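PDB 3IHV: SusD homolog from Bacteroides thetaiotaomicron VPI-5482, which probably binds glycans at the cell surface as a SusD-family protein of the outer membrane. Local coordinates for residues 38-41 with 42-46; 470-473 with 474-478; 22-25 with 26-30. All coordinates share one frame; numbering follows the deposited sequence.

Contact 1 (38-41 with 42-46); sequences GYYL and SILFN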
ATOM      1  N   GLY A  38       4.233   4.020   8.240  1.00  7.76           N
ATOM      2  CA  GLY A  38       4.132   5.411   8.614  1.00  7.51           C
ATOM      3  C   GLY A  38       4.611   6.329   7.485  1.00  8.19           C
ATOM      4  O   GLY A  38       4.143   7.474   7.382  1.00  7.07           O
ATOM      5  N   TYR A  39       5.501   5.813   6.619  1.00  7.33           N
ATOM      6  CA  TYR A  39       6.113   6.625   5.553  1.00  7.27           C
ATOM      7  C   TYR A  39       6.757   5.852   4.430  1.00  7.58           C
ATOM      8  O   TYR A  39       6.374   6.019   3.270  1.00  7.89           O
ATOM      9  CB  TYR A  39       7.107   7.597   6.213  1.00  7.00           C
ATOM     10  CG  TYR A  39       7.885   8.527   5.317  1.00  7.20           C
ATOM     11  CD1 TYR A  39       7.328   9.071   4.177  1.00  7.97           C
ATOM     12  CD2 TYR A  39       9.116   8.991   5.720  1.00  8.50           C
ATOM     13  CE1 TYR A  39       8.054   9.967   3.375  1.00 10.70           C
ATOM     14  CE2 TYR A  39       9.848   9.892   4.927  1.00  9.76           C
ATOM     15  CZ  TYR A  39       9.311  10.337   3.747  1.00  8.32           C
ATOM     16  OH  TYR A  39      10.028  11.221   2.995  1.00  9.21           O
ATOM     17  N   TYR A  40       7.720   4.969   4.701  1.00  8.06           N
ATOM     18  CA  TYR A  40       8.435   4.389   3.565  1.00  7.96           C
ATOM     19  C   TYR A  40       7.630   3.413   2.707  1.00  7.85           C
ATOM     20  O   TYR A  40       7.588   3.531   1.479  1.00  8.96           O
ATOM     21  CB  TYR A  40       9.774   3.742   3.969  1.00  7.08           C
ATOM     22  CG  TYR A  40      10.761   4.603   4.750  1.00  8.83           C
ATOM     23  CD1 TYR A  40      10.645   5.969   4.852  1.00  7.64           C
ATOM     24  CD2 TYR A  40      11.890   4.016   5.293  1.00  7.72           C
ATOM     25  CE1 TYR A  40      11.594   6.715   5.569  1.00  9.82           C
ATOM     26  CE2 TYR A  40      12.789   4.717   6.020  1.00  8.44           C
ATOM     27  CZ  TYR A  40      12.654   6.075   6.158  1.00  9.02           C
ATOM     28  OH  TYR A  40      13.566   6.789   6.882  1.00  9.15           O
ATOM     29  N   LEU A  41       7.023   2.418   3.329  1.00  7.35           N
ATOM     30  CA  LEU A  41       6.253   1.430   2.582  1.00  7.48           C
ATOM     31  C   LEU A  41       4.885   1.931   2.122  1.00  8.08           C
ATOM     32  O   LEU A  41       4.271   1.291   1.261  1.00  8.41           O
ATOM     33  CB  LEU A  41       6.046   0.152   3.400  1.00  7.61           C
ATOM     34  CG  LEU A  41       7.289  -0.698   3.653  1.00  7.84           C
ATOM     35  CD1 LEU A  41       6.888  -1.921   4.542  1.00  7.08           C
ATOM     36  CD2 LEU A  41       7.992  -1.171   2.365  1.00  7.71           C
ATOM     37  N   SER A  42       4.380   2.986   2.773  1.00  7.26           N
ATOM     38  CA  SER A  42       3.104   3.570   2.374  1.00  7.61           C
ATOM     39  C   SER A  42       3.311   4.576   1.257  1.00  7.68           C
ATOM     40  O   SER A  42       2.661   4.495   0.182  1.00  8.90           O
ATOM     41  CB  SER A  42       2.441   4.234   3.550  1.00  7.66           C
ATOM     42  OG  SER A  42       3.357   5.121   4.214  1.00  6.48           O
ATOM     43  N   ILE A  43       4.261   5.478   1.458  1.00  6.01           N
ATOM     44  CA  ILE A  43       4.396   6.610   0.543  1.00  7.07           C
ATOM     45  C   ILE A  43       5.677   6.669  -0.270  1.00  7.27           C
ATOM     46  O   ILE A  43       5.631   6.630  -1.487  1.00  8.17           O
ATOM     47  CB  ILE A  43       4.278   7.949   1.356  1.00  8.05           C
ATOM     48  CG1 ILE A  43       2.917   8.061   2.054  1.00  9.00           C
ATOM     49  CG2 ILE A  43       4.568   9.188   0.461  1.00  7.15           C
ATOM     50  CD1 ILE A  43       2.865   9.189   3.111  1.00  9.44           C
ATOM     51  N   LEU A  44       6.805   6.685   0.415  1.00  6.48           N
ATOM     52  CA  LEU A  44       8.071   7.058  -0.209  1.00  7.40           C
ATOM     53  C   LEU A  44       8.573   6.110  -1.269  1.00  7.46           C
ATOM     54  O   LEU A  44       9.095   6.564  -2.276  1.00  9.25           O
ATOM     55  CB  LEU A  44       9.181   7.273   0.849  1.00  7.24           C
ATOM     56  CG  LEU A  44      10.495   7.913   0.415  1.00  7.00           C
ATOM     57  CD1 LEU A  44      10.293   9.357  -0.146  1.00  6.00           C
ATOM     58  CD2 LEU A  44      11.502   7.883   1.600  1.00  7.39           C
ATOM     59  N   PHE A  45       8.411   4.814  -1.053  1.00  8.35           N
ATOM     60  CA  PHE A  45       8.960   3.830  -1.981  1.00  7.97           C
ATOM     61  C   PHE A  45       8.023   3.509  -3.133  1.00  9.11           C
ATOM     62  O   PHE A  45       8.351   2.628  -3.941  1.00  8.42           O
ATOM     63  CB  PHE A  45       9.277   2.508  -1.266  1.00  9.88           C
ATOM     64  CG  PHE A  45      10.315   2.601  -0.155  1.00  9.17           C
ATOM     65  CD1 PHE A  45      11.116   3.731   0.057  1.00  9.85           C
ATOM     66  CD2 PHE A  45      10.613   1.456   0.574  1.00  9.45           C
ATOM     67  CE1 PHE A  45      12.082   3.724   1.058  1.00  8.30           C
ATOM     68  CE2 PHE A  45      11.589   1.481   1.551  1.00  9.75           C
ATOM     69  CZ  PHE A  45      12.304   2.627   1.784  1.00  8.34           C
ATOM     70  N   ASN A  46       6.900   4.215  -3.239  1.00  8.67           N
ATOM     71  CA  ASN A  46       5.873   3.907  -4.225  1.00  9.04           C
ATOM     72  C   ASN A  46       5.687   5.001  -5.258  1.00  9.00           C
ATOM     73  O   ASN A  46       4.694   5.003  -5.969  1.00 10.66           O
ATOM     74  CB  ASN A  46       4.568   3.686  -3.467  1.00  8.67           C
ATOM     75  CG  ASN A  46       4.664   2.505  -2.515  1.00 10.57           C
ATOM     76  OD1 ASN A  46       5.272   1.515  -2.854  1.00  7.26           O
ATOM     77  ND2 ASN A  46       4.047   2.605  -1.327  1.00  8.55           N
TER

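Contact 2 (470-473 with 474-478); sequences RQDL and IRWGI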
ATOM      1  N   ARG A 470       3.418   1.256  -8.556  1.00  7.29           N
ATOM      2  CA  ARG A 470       4.774   0.845  -8.924  1.00  8.81           C
ATOM      3  C   ARG A 470       4.958  -0.660  -8.852  1.00  9.34           C
ATOM      4  O   ARG A 470       5.500  -1.291  -9.791  1.00  7.84           O
ATOM      5  CB  ARG A 470       5.764   1.574  -8.047  1.00  9.03           C
ATOM      6  CG  ARG A 470       7.220   1.310  -8.405  1.00 10.18           C
ATOM      7  CD  ARG A 470       8.102   2.393  -7.834  1.00 11.64           C
ATOM      8  NE  ARG A 470       9.506   2.018  -7.930  1.00 13.19           N
ATOM      9  CZ  ARG A 470      10.541   2.842  -7.894  1.00 11.47           C
ATOM     10  NH1 ARG A 470      10.377   4.137  -7.729  1.00 12.50           N
ATOM     11  NH2 ARG A 470      11.769   2.340  -7.975  1.00 15.68           N
ATOM     12  N   GLN A 471       4.498  -1.291  -7.761  1.00  8.48           N
ATOM     13  CA  GLN A 471       4.653  -2.758  -7.714  1.00  8.53           C
ATOM     14  C   GLN A 471       3.815  -3.488  -8.762  1.00  7.64           C
ATOM     15  O   GLN A 471       4.220  -4.555  -9.222  1.00  8.62           O
ATOM     16  CB  GLN A 471       4.387  -3.301  -6.314  1.00  8.49           C
ATOM     17  CG  GLN A 471       5.352  -2.818  -5.277  1.00  9.58           C
ATOM     18  CD  GLN A 471       6.768  -3.248  -5.545  1.00 12.54           C
ATOM     19  OE1 GLN A 471       7.693  -2.425  -5.495  1.00 12.92           O
ATOM     20  NE2 GLN A 471       6.942  -4.511  -5.927  1.00 14.33           N
ATOM     21  N   ASP A 472       2.674  -2.905  -9.143  1.00  8.55           N
ATOM     22  CA  ASP A 472       1.840  -3.451 -10.213  1.00  8.07           C
ATOM     23  C   ASP A 472       2.618  -3.366 -11.525  1.00  8.16           C
ATOM     24  O   ASP A 472       2.750  -4.356 -12.205  1.00  7.20           O
ATOM     25  CB  ASP A 472       0.506  -2.701 -10.328  1.00  7.63           C
ATOM     26  CG  ASP A 472      -0.549  -3.152  -9.278  1.00  8.95           C
ATOM     27  OD1 ASP A 472      -0.428  -4.259  -8.728  1.00  7.46           O
ATOM     28  OD2 ASP A 472      -1.498  -2.382  -9.014  1.00  9.31           O
ATOM     29  N   LEU A 473       3.142  -2.165 -11.854  1.00  7.96           N
ATOM     30  CA  LEU A 473       3.929  -2.010 -13.086  1.00  8.75           C
ATOM     31  C   LEU A 473       5.087  -3.015 -13.141  1.00  8.73           C
ATOM     32  O   LEU A 473       5.355  -3.650 -14.178  1.00  8.44           O
ATOM     33  CB  LEU A 473       4.445  -0.561 -13.215  1.00  8.82           C
ATOM     34  CG  LEU A 473       3.396   0.540 -13.431  1.00  8.21           C
ATOM     35  CD1 LEU A 473       4.050   1.950 -13.411  1.00  5.70           C
ATOM     36  CD2 LEU A 473       2.595   0.338 -14.726  1.00  6.55           C
ATOM     37  N   ILE A 474       5.721  -3.213 -11.992  1.00  8.91           N
ATOM     38  CA  ILE A 474       6.812  -4.161 -11.867  1.00  8.27           C
ATOM     39  C   ILE A 474       6.337  -5.600 -12.107  1.00  8.44           C
ATOM     40  O   ILE A 474       6.908  -6.299 -12.932  1.00  7.59           O
ATOM     41  CB  ILE A 474       7.563  -4.009 -10.501  1.00  8.72           C
ATOM     42  CG1 ILE A 474       8.337  -2.693 -10.501  1.00  7.77           C
ATOM     43  CG2 ILE A 474       8.537  -5.181 -10.301  1.00  8.11           C
ATOM     44  CD1 ILE A 474       8.929  -2.265  -9.191  1.00  6.96           C
ATOM     45  N   ARG A 475       5.272  -6.048 -11.438  1.00  7.53           N
ATOM     46  CA  ARG A 475       4.838  -7.427 -11.647  1.00  7.64           C
ATOM     47  C   ARG A 475       4.309  -7.652 -13.079  1.00  8.03           C
ATOM     48  O   ARG A 475       4.355  -8.774 -13.612  1.00  7.31           O
ATOM     49  CB  ARG A 475       3.831  -7.844 -10.577  1.00  7.62           C
ATOM     50  CG  ARG A 475       2.467  -7.168 -10.693  1.00  8.17           C
ATOM     51  CD  ARG A 475       1.562  -7.567  -9.528  1.00  8.50           C
ATOM     52  NE  ARG A 475       0.275  -6.873  -9.597  1.00  7.07           N
ATOM     53  CZ  ARG A 475      -0.777  -7.298 -10.281  1.00  7.29           C
ATOM     54  NH1 ARG A 475      -0.737  -8.438 -10.915  1.00  7.40           N
ATOM     55  NH2 ARG A 475      -1.887  -6.593 -10.284  1.00  6.65           N
ATOM     56  N   TRP A 476       3.842  -6.567 -13.715  1.00  7.54           N
ATOM     57  CA  TRP A 476       3.435  -6.632 -15.106  1.00  6.90           C
ATOM     58  C   TRP A 476       4.603  -6.602 -16.081  1.00  7.40           C
ATOM     59  O   TRP A 476       4.391  -6.827 -17.254  1.00  8.05           O
ATOM     60  CB  TRP A 476       2.455  -5.507 -15.462  1.00  6.96           C
ATOM     61  CG  TRP A 476       1.132  -5.558 -14.707  1.00  5.83           C
ATOM     62  CD1 TRP A 476       0.503  -6.677 -14.266  1.00  6.39           C
ATOM     63  CD2 TRP A 476       0.324  -4.449 -14.288  1.00  7.00           C
ATOM     64  NE1 TRP A 476      -0.646  -6.348 -13.616  1.00  6.92           N
ATOM     65  CE2 TRP A 476      -0.798  -4.979 -13.648  1.00  5.70           C
ATOM     66  CE3 TRP A 476       0.404  -3.069 -14.473  1.00  7.02           C
ATOM     67  CZ2 TRP A 476      -1.787  -4.185 -13.101  1.00  8.91           C
ATOM     68  CZ3 TRP A 476      -0.599  -2.263 -13.929  1.00  7.77           C
ATOM     69  CH2 TRP A 476      -1.677  -2.823 -13.257  1.00  7.86           C
ATOM     70  N   GLY A 477       5.809  -6.286 -15.596  1.00  7.17           N
ATOM     71  CA  GLY A 477       7.013  -6.246 -16.395  1.00  7.40           C
ATOM     72  C   GLY A 477       7.099  -5.007 -17.269  1.00  7.62           C
ATOM     73  O   GLY A 477       7.820  -4.985 -18.239  1.00  7.26           O
ATOM     74  N   ILE A 478       6.393  -3.940 -16.890  1.00  7.43           N
ATOM     75  CA  ILE A 478       6.368  -2.720 -17.709  1.00  7.05           C
ATOM     76  C   ILE A 478       6.826  -1.441 -16.991  1.00  7.53           C
ATOM     77  O   ILE A 478       6.505  -0.352 -17.440  1.00  7.81           O
ATOM     78  CB  ILE A 478       4.939  -2.524 -18.327  1.00  7.84           C
ATOM     79  CG1 ILE A 478       3.833  -2.319 -17.270  1.00  7.63           C
ATOM     80  CG2 ILE A 478       4.620  -3.686 -19.250  1.00  8.83           C
ATOM     81  CD1 ILE A 478       2.451  -1.965 -17.864  1.00  8.03           C
TER

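Contact 3 (22-25 with 26-30); sequences DVLL and GVYRT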
ATOM      1  N   ASP A  22      -1.152  -9.426  24.228  1.00  9.40           N
ATOM      2  CA  ASP A  22      -0.257  -8.275  24.416  0.50 10.14           C
ATOM      3  C   ASP A  22       0.988  -8.418  23.527  1.00  9.64           C
ATOM      4  O   ASP A  22       1.410  -7.454  22.858  1.00 10.53           O
ATOM      5  CB  ASP A  22       0.097  -8.160  25.919  0.50 11.04           C
ATOM      6  CG  ASP A  22       0.984  -6.952  26.256  0.50 12.72           C
ATOM      7  OD1 ASP A  22       0.790  -5.862  25.688  0.50 13.83           O
ATOM      8  OD2 ASP A  22       1.860  -7.103  27.147  0.50 16.58           O
ATOM      9  N   VAL A  23       1.573  -9.622  23.497  1.00  8.26           N
ATOM     10  CA  VAL A  23       2.792  -9.876  22.679  1.00  7.56           C
ATOM     11  C   VAL A  23       2.442  -9.824  21.194  1.00  7.62           C
ATOM     12  O   VAL A  23       3.178  -9.251  20.371  1.00  8.54           O
ATOM     13  CB  VAL A  23       3.458 -11.209  23.037  1.00  7.60           C
ATOM     14  CG1 VAL A  23       4.666 -11.441  22.126  1.00  7.29           C
ATOM     15  CG2 VAL A  23       3.819 -11.264  24.570  1.00  8.73           C
ATOM     16  N   LEU A  24       1.278 -10.363  20.830  1.00  7.27           N
ATOM     17  CA  LEU A  24       0.812 -10.296  19.435  1.00  5.70           C
ATOM     18  C   LEU A  24       0.661  -8.861  18.946  1.00  6.18           C
ATOM     19  O   LEU A  24       1.038  -8.522  17.840  1.00  7.70           O
ATOM     20  CB  LEU A  24      -0.544 -11.003  19.271  1.00  5.84           C
ATOM     21  CG  LEU A  24      -1.213 -10.875  17.914  1.00  5.86           C
ATOM     22  CD1 LEU A  24      -0.428 -11.596  16.850  1.00  7.92           C
ATOM     23  CD2 LEU A  24      -2.661 -11.412  18.006  1.00  4.46           C
ATOM     24  N   LEU A  25       0.098  -8.000  19.776  1.00  7.06           N
ATOM     25  CA  LEU A  25      -0.059  -6.610  19.419  1.00  6.70           C
ATOM     26  C   LEU A  25       1.299  -5.940  19.163  1.00  6.65           C
ATOM     27  O   LEU A  25       1.374  -5.012  18.368  1.00  6.50           O
ATOM     28  CB  LEU A  25      -0.895  -5.869  20.476  1.00  7.22           C
ATOM     29  CG  LEU A  25      -2.403  -6.239  20.478  1.00  8.08           C
ATOM     30  CD1 LEU A  25      -3.107  -5.429  21.577  1.00 12.23           C
ATOM     31  CD2 LEU A  25      -3.081  -6.031  19.187  1.00 12.14           C
ATOM     32  N   GLY A  26       2.358  -6.423  19.807  1.00  7.52           N
ATOM     33  CA  GLY A  26       3.703  -5.933  19.531  1.00  7.45           C
ATOM     34  C   GLY A  26       4.205  -6.289  18.129  1.00  7.82           C
ATOM     35  O   GLY A  26       5.035  -5.562  17.534  1.00  7.65           O
ATOM     36  N   VAL A  27       3.729  -7.412  17.579  1.00  7.37           N
ATOM     37  CA  VAL A  27       4.054  -7.767  16.213  1.00  7.54           C
ATOM     38  C   VAL A  27       3.367  -6.759  15.276  1.00  7.63           C
ATOM     39  O   VAL A  27       3.987  -6.216  14.344  1.00  8.14           O
ATOM     40  CB  VAL A  27       3.631  -9.228  15.842  1.00  7.82           C
ATOM     41  CG1 VAL A  27       4.164  -9.592  14.426  1.00  7.47           C
ATOM     42  CG2 VAL A  27       4.158 -10.233  16.910  1.00  6.44           C
ATOM     43  N   TYR A  28       2.078  -6.533  15.501  1.00  7.53           N
ATOM     44  CA  TYR A  28       1.366  -5.523  14.748  1.00  7.17           C
ATOM     45  C   TYR A  28       1.996  -4.137  14.813  1.00  6.87           C
ATOM     46  O   TYR A  28       1.989  -3.416  13.814  1.00  6.75           O
ATOM     47  CB  TYR A  28      -0.050  -5.374  15.246  1.00  7.88           C
ATOM     48  CG  TYR A  28      -1.029  -6.434  14.747  1.00  5.52           C
ATOM     49  CD1 TYR A  28      -1.647  -6.289  13.523  1.00  6.78           C
ATOM     50  CD2 TYR A  28      -1.350  -7.536  15.529  1.00  6.12           C
ATOM     51  CE1 TYR A  28      -2.561  -7.213  13.058  1.00  8.24           C
ATOM     52  CE2 TYR A  28      -2.245  -8.486  15.076  1.00  6.25           C
ATOM     53  CZ  TYR A  28      -2.888  -8.298  13.851  1.00  7.35           C
ATOM     54  OH  TYR A  28      -3.807  -9.191  13.346  1.00  7.62           O
ATOM     55  N   ARG A  29       2.501  -3.751  15.981  1.00  8.58           N
ATOM     56  CA  ARG A  29       3.037  -2.404  16.163  1.00  8.98           C
ATOM     57  C   ARG A  29       4.162  -2.141  15.169  1.00  8.73           C
ATOM     58  O   ARG A  29       4.408  -0.998  14.825  1.00  9.40           O
ATOM     59  CB  ARG A  29       3.496  -2.242  17.611  1.00 10.27           C
ATOM     60  CG  ARG A  29       3.973  -0.901  18.057  1.00 14.47           C
ATOM     61  CD  ARG A  29       4.295  -1.008  19.595  1.00 21.18           C
ATOM     62  NE  ARG A  29       3.143  -1.564  20.320  1.00 25.80           N
ATOM     63  CZ  ARG A  29       3.128  -2.628  21.146  1.00 26.79           C
ATOM     64  NH1 ARG A  29       4.237  -3.259  21.536  1.00 29.34           N
ATOM     65  NH2 ARG A  29       1.967  -3.014  21.662  1.00 26.50           N
ATOM     66  N   THR A  30       4.825  -3.191  14.669  1.00  8.04           N
ATOM     67  CA  THR A  30       5.895  -3.006  13.677  1.00  7.06           C
ATOM     68  C   THR A  30       5.393  -2.145  12.506  1.00  7.25           C
ATOM     69  O   THR A  30       6.107  -1.246  11.994  1.00  7.60           O
ATOM     70  CB  THR A  30       6.427  -4.344  13.149  1.00  6.51           C
ATOM     71  OG1 THR A  30       6.596  -5.261  14.233  1.00  6.37           O
ATOM     72  CG2 THR A  30       7.767  -4.157  12.455  1.00  6.99           C
TER
HETATM   73  O   HOH W   1       1.314  -4.880  23.519  1.00 29.17           O

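Contact 1 (38-41 with 42-46)
Y40 and F45, five residues apart on the short helix 40-44 and its exit, meet at a wider turn of the π type. With this turn go two bonds of the same spacing of five: F45 N to Y40 O at 3.0 Å and, one step earlier, L44 N to Y39 O. Y39, the N-cap residue, also receives I43 N on its carbonyl oxygen, at 2.8 Å, the two donors arriving from opposite faces of the carbonyl plane.

The tight part lies at the aromatic pair and at L44. With CG of F45 set opposite its own carbonyl carbon (chi1 -61°), the ring folds back so that Y40 CB sits over one face, 3.7 Å from the ring centroid, in a CH-pi contact. The two rings are near parallel (28°) but slid apart, so they barely overlap. L44 packs on both tyrosines, its CD1 3.7 Å from Y39 OH and its CD2 3.9 Å from Y40 CD1. Replacing F45 by an alanine is likely to strip Y40 CB of its aromatic cover and open a gap beside L41 CD2. Packing is looser at the margins: L41 CD2 only approaches F45 CD2 at 4.1 Å, and I43 CB lies near the plane of the Y39 ring at its edge, 4.3 Å from Y39 CD1. This looser side is not a solvent side, since the whole contact is buried. At the exit, N46 turns its amide back on the turn, ND2 donating to L41 O at 2.9 Å from above the carbonyl plane and more weakly to S42 O.

Y40 OH reaches Q79 on helix 75-101, which also packs on L41 and F45 through T80; helix 107-135 adds E130 and R134 against L41, helix 34-38 lies against Y39, Y40 and L41, and W283 meets the Y39 ring.

Contact 2 (470-473 with 474-478)
From R470 the backbone is α-helical, with I474 N, R475 N and W476 N each bonded to the carbonyl four residues back, until G477 takes a positive phi (76°) and a Schellman motif closes the last turn. In that motif I478 N returns to L473 O at 2.9 Å, while G477 N bonds to I474 O. The cap also draws in the apolar side chain that follows it: I478 CG1 comes to 3.9 Å from L473 CD2, the two side chains crossing at about a right angle.

On another flank, D472 and R475 form a salt bridge between residues three apart. R475 approaches side-on, giving both NE (2.8 Å) and NH2 (3.2 Å) to the one atom D472 OD1, which lies in the guanidinium plane; the carboxylate is turned 77° from that plane. Each partner has a second mate, since D472 OD2 pairs with R459 and R475 NH2 with E406, so the bridge is one link in a buried network of charges that would probably hold both groups ionised.

W476 completes the arrangement. Because its CG stands opposite the carbonyl carbon (chi1 -63°), the indole lies back along the helix and D472 CB packs over its six-membered ring, 3.8 Å from the centroid. R456 adds a cation-pi contact. The indole nitrogen, bonded to E406, also comes over the arginine: W476 NE1 stands 3.2 Å above the guanidinium plane of R475, offset toward the rim.

Contact 3 (22-25 with 26-30)
L24 and Y28, one turn apart on the α-helix 17-29, show how a helix near the surface can divide its flanks between apolar packing and a water-mediated polar link. The helix belongs to the largely helical fold of the SusD family, and its three kinds of interaction can be taken in turn.

The backbone bonds come first. Y28 N to L24 O (3.2 Å) and R29 N to L25 O (2.9 Å) are regular four-residue bonds. Earlier, the ladder is slacker: G26 N shares itself weakly between D22 O and V23 O, and V27 N does likewise between V23 O and L24 O. T30 then closes on V27, its N and its OG1 both reaching V27 O from the same face of the carbonyl plane; OG1 donates at 2.8 Å and is also bonded to R90.

Apolar contacts form the second group. L24 and Y28 lie alongside each other, with L24 CG 3.9 Å from Y28 CE2. The phenol ring is turned so that L24 O and L25 CA sit at its edge, near its plane. At the far end Y28 OH bonds to E119 and to the backbone of F193. L24 and V27 face helices 75-101 and 107-135, while V23 lies against the former.

The polar link runs along the more exposed flank. R29 extends from its backbone and then bends at chi3 (-52°), bringing the guanidinium back over the helix so that L25 O lies 3.9 Å above one of its faces. A water at the guanidinium edge joins the turns, accepting from R29 NH2 and donating to the backbone D22 O, each at 2.7 Å.

In the fold
Contacts 1 and 2, though distant in sequence, meet in space: F45 O lies 3.9 Å from R470 CD, their centres are about 17 Å apart, and F516 touches both F45 and R470. Contact 3 stands further off, its nearest atoms about 7 Å from contact 1 and about 17 Å from contact 2, on the opposite side of the chain's centre from the latter. Helix 107-135 touches all three, with R134 bonding to N46 and packing on Q471. None of the three supplies a sodium ligand; G38 is about 11 Å and the R29 side chain about 14 Å from a bound sodium ion.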